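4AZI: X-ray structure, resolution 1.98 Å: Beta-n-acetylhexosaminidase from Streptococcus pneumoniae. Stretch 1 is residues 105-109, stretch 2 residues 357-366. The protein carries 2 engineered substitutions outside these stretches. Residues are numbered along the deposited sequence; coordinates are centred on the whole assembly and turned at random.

Stretch 1, residues 105-109: KSKDI
Stretch 2 357-366: FRANYNALRE

Two stretches of one chain, at least 250 residues apart in sequence wherever they touch, meet mainly through polar and charged side chains, with the Ser106 and Lys107 backbone also in contact, and bury 224 Å² in all. Stretch 1 begins in helix (Lys105 phi/psi -60/-40); Ser106 is -63/-20, Lys107 is loop at -109/20, Asp108 takes left-handed values of 53/37, and Ile109 is extended at -110/125. The turn is closed by a backbone hydrogen bond from Asp108 N to Lys105 O, 2.9 Å. Stretch 2 goes from loop into helix, and its end-to-end direction is roughly antiparallel to that of stretch 1. Phe357 (-92/142), Arg358 (-68/153), Ala359 (-63/168) and Asn360 (-87/112) are extended, Tyr361 (-99/10) is the N-cap residue, and Asn362 to Glu366 are helical, with Arg365 N to Tyr361 O at 3.2 Å and Glu366 N to Asn362 O at 3.1 Å. The backbones stay well apart: the nearest CA atoms are those of Lys107 and Asn362, 7.8 Å from each other, and side chains span most of the gap.

Lys107 (m, t, t, m) starts sideways, yet its chain reaches across and NZ donates a hydrogen bond to Asn362 OD1, 3.0 Å, a charged ammonium meeting a carbonyl oxygen. Asn362 (chi1 m, chi2 -63°) is held in place from its own stretch: its N and ND2 both donate to Asn360 OD1, at 3.0 and 3.1 Å, with Asn360 at chi1 t and chi2 1°. Asn362 OD1 also accepts a weak bond from Arg365 NH2, 3.2 Å, so one oxygen gathers two cationic groups.

Arg365 (m, t, m, chi4 -87°) points toward stretch 1 and has the largest covered area, 60 Å². Its guanidinium lies with one face against Lys107, whose CA is 4.0 Å from Arg365 NH2, while Arg365 CD packs 3.7 Å from Ser106 O. Asp108 (chi1 m, chi2 -34°) also points toward stretch 2. Asp108 OD2 lies 4.2 Å from Arg365 NH1 but well out of the guanidinium plane, leaving charge attraction without a directed N-H.

Arg358 (m, t, p, chi4 -167°) points toward stretch 1 and presents its guanidinium edge to the same carboxylate, forming a long salt bridge between Asp108 OD2 and Arg358 NH1, 3.7 Å. Two waters also link Asp108 to Arg358. One donates to Asp108 O, 2.9 Å from the water oxygen, and accepts from Arg358 NH1 at 3.0 Å; the other donates to Asp108 OD2 at 2.6 Å and accepts weakly from Arg358 NH2 at 3.4 Å.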

# COMPACT_ATOMS: atom_id res chain seq x y z
N LYS A 105 -15.02 -3.74 -3.37
CA LYS A 105 -15.92 -3.98 -2.23
C LYS A 105 -16.90 -5.12 -2.54
O LYS A 105 -17.14 -5.97 -1.68
CB LYS A 105 -16.67 -2.70 -1.83
CG LYS A 105 -17.37 -2.76 -0.47
CD LYS A 105 -18.18 -1.50 -0.20
CE LYS A 105 -19.23 -1.77 0.86
NZ LYS A 105 -20.14 -0.62 1.08
N SER A 106 -17.40 -5.17 -3.78
CA SER A 106 -18.34 -6.21 -4.22
C SER A 106 -17.72 -7.61 -4.18
O SER A 106 -18.42 -8.62 -4.16
CB SER A 106 -18.87 -5.91 -5.63
OG SER A 106 -17.89 -6.15 -6.63
N LYS A 107 -16.39 -7.66 -4.18
CA LYS A 107 -15.67 -8.92 -4.07
C LYS A 107 -14.97 -9.08 -2.71
O LYS A 107 -14.04 -9.88 -2.58
CB LYS A 107 -14.67 -9.04 -5.22
CG LYS A 107 -15.34 -9.28 -6.57
CD LYS A 107 -14.39 -9.02 -7.71
CE LYS A 107 -15.11 -9.09 -9.05
NZ LYS A 107 -15.58 -10.47 -9.33
N ASP A 108 -15.44 -8.32 -1.71
CA ASP A 108 -14.90 -8.33 -0.34
C ASP A 108 -13.37 -8.08 -0.32
O ASP A 108 -12.64 -8.68 0.47
CB ASP A 108 -15.27 -9.63 0.40
CG ASP A 108 -16.78 -9.79 0.64
OD1 ASP A 108 -17.48 -8.77 0.85
OD2 ASP A 108 -17.26 -10.94 0.62
N ILE A 109 -12.91 -7.21 -1.21
CA ILE A 109 -11.52 -6.78 -1.27
C ILE A 109 -11.49 -5.32 -0.81
O ILE A 109 -12.20 -4.48 -1.36
CB ILE A 109 -10.94 -6.91 -2.71
CG1 ILE A 109 -10.88 -8.37 -3.18
CG2 ILE A 109 -9.57 -6.26 -2.82
CD1 ILE A 109 -10.07 -9.32 -2.32
N PHE A 357 -5.31 -17.88 3.21
CA PHE A 357 -6.05 -17.35 2.08
C PHE A 357 -7.43 -17.98 1.93
O PHE A 357 -7.59 -19.19 2.14
CB PHE A 357 -5.24 -17.51 0.79
CG PHE A 357 -4.06 -16.58 0.71
CD1 PHE A 357 -2.92 -16.79 1.48
CD2 PHE A 357 -4.11 -15.46 -0.11
CE1 PHE A 357 -1.84 -15.92 1.41
CE2 PHE A 357 -3.03 -14.58 -0.19
CZ PHE A 357 -1.89 -14.81 0.58
N ARG A 358 -8.40 -17.16 1.55
CA ARG A 358 -9.76 -17.64 1.30
C ARG A 358 -9.83 -18.54 0.08
O ARG A 358 -9.00 -18.42 -0.84
CB ARG A 358 -10.73 -16.47 1.09
CG ARG A 358 -11.11 -15.70 2.35
CD ARG A 358 -12.18 -14.67 2.06
NE ARG A 358 -13.53 -15.23 2.18
CZ ARG A 358 -14.64 -14.64 1.75
NH1 ARG A 358 -14.60 -13.45 1.15
NH2 ARG A 358 -15.82 -15.24 1.93
N ALA A 359 -10.81 -19.44 0.08
CA ALA A 359 -11.23 -20.14 -1.13
C ALA A 359 -11.76 -19.11 -2.14
O ALA A 359 -11.97 -17.95 -1.81
CB ALA A 359 -12.30 -21.16 -0.79
N ASN A 360 -11.95 -19.55 -3.38
CA ASN A 360 -12.46 -18.67 -4.43
C ASN A 360 -13.98 -18.66 -4.44
O ASN A 360 -14.62 -19.66 -4.79
CB ASN A 360 -11.90 -19.09 -5.80
CG ASN A 360 -12.37 -18.21 -6.94
OD1 ASN A 360 -13.13 -17.25 -6.75
ND2 ASN A 360 -11.93 -18.54 -8.14
N TYR A 361 -14.54 -17.51 -4.09
CA TYR A 361 -15.99 -17.35 -3.93
C TYR A 361 -16.69 -16.71 -5.12
O TYR A 361 -17.87 -16.36 -5.04
CB TYR A 361 -16.28 -16.56 -2.64
CG TYR A 361 -16.25 -17.45 -1.43
CD1 TYR A 361 -17.38 -18.16 -1.03
CD2 TYR A 361 -15.07 -17.61 -0.69
CE1 TYR A 361 -17.36 -19.00 0.07
CE2 TYR A 361 -15.04 -18.45 0.41
CZ TYR A 361 -16.18 -19.14 0.78
OH TYR A 361 -16.16 -19.98 1.87
N ASN A 362 -15.97 -16.57 -6.24
CA ASN A 362 -16.53 -15.90 -7.42
C ASN A 362 -17.64 -16.68 -8.12
O ASN A 362 -18.67 -16.10 -8.46
CB ASN A 362 -15.44 -15.50 -8.41
CG ASN A 362 -14.72 -14.23 -8.00
OD1 ASN A 362 -15.33 -13.15 -7.92
ND2 ASN A 362 -13.43 -14.35 -7.72
N ALA A 363 -17.43 -17.98 -8.32
CA ALA A 363 -18.47 -18.85 -8.88
C ALA A 363 -19.75 -18.81 -8.04
O ALA A 363 -20.85 -18.76 -8.59
CB ALA A 363 -17.97 -20.28 -9.03
N LEU A 364 -19.59 -18.80 -6.71
CA LEU A 364 -20.73 -18.66 -5.80
C LEU A 364 -21.52 -17.37 -6.05
O LEU A 364 -22.75 -17.42 -6.14
CB LEU A 364 -20.29 -18.75 -4.32
CG LEU A 364 -21.39 -18.63 -3.26
CD1 LEU A 364 -22.53 -19.61 -3.52
CD2 LEU A 364 -20.85 -18.84 -1.85
N ARG A 365 -20.83 -16.24 -6.16
CA ARG A 365 -21.50 -14.96 -6.40
C ARG A 365 -22.24 -14.92 -7.74
O ARG A 365 -23.27 -14.25 -7.86
CB ARG A 365 -20.52 -13.78 -6.30
CG ARG A 365 -20.18 -13.38 -4.87
CD ARG A 365 -19.34 -12.11 -4.81
NE ARG A 365 -17.94 -12.34 -5.17
CZ ARG A 365 -17.00 -12.72 -4.31
NH1 ARG A 365 -17.30 -12.93 -3.03
NH2 ARG A 365 -15.76 -12.90 -4.73
N GLU A 366 -21.71 -15.65 -8.73
CA GLU A 366 -22.32 -15.78 -10.05
C GLU A 366 -23.58 -16.64 -10.02
O GLU A 366 -24.57 -16.33 -10.70
CB GLU A 366 -21.32 -16.37 -11.06
CG GLU A 366 -20.23 -15.40 -11.50
CD GLU A 366 -19.11 -16.08 -12.28
OE1 GLU A 366 -19.23 -17.28 -12.60
OE2 GLU A 366 -18.10 -15.40 -12.57
O HOH W 1 -12.25 -11.52 1.10
O HOH W 2 -18.42 -13.30 0.82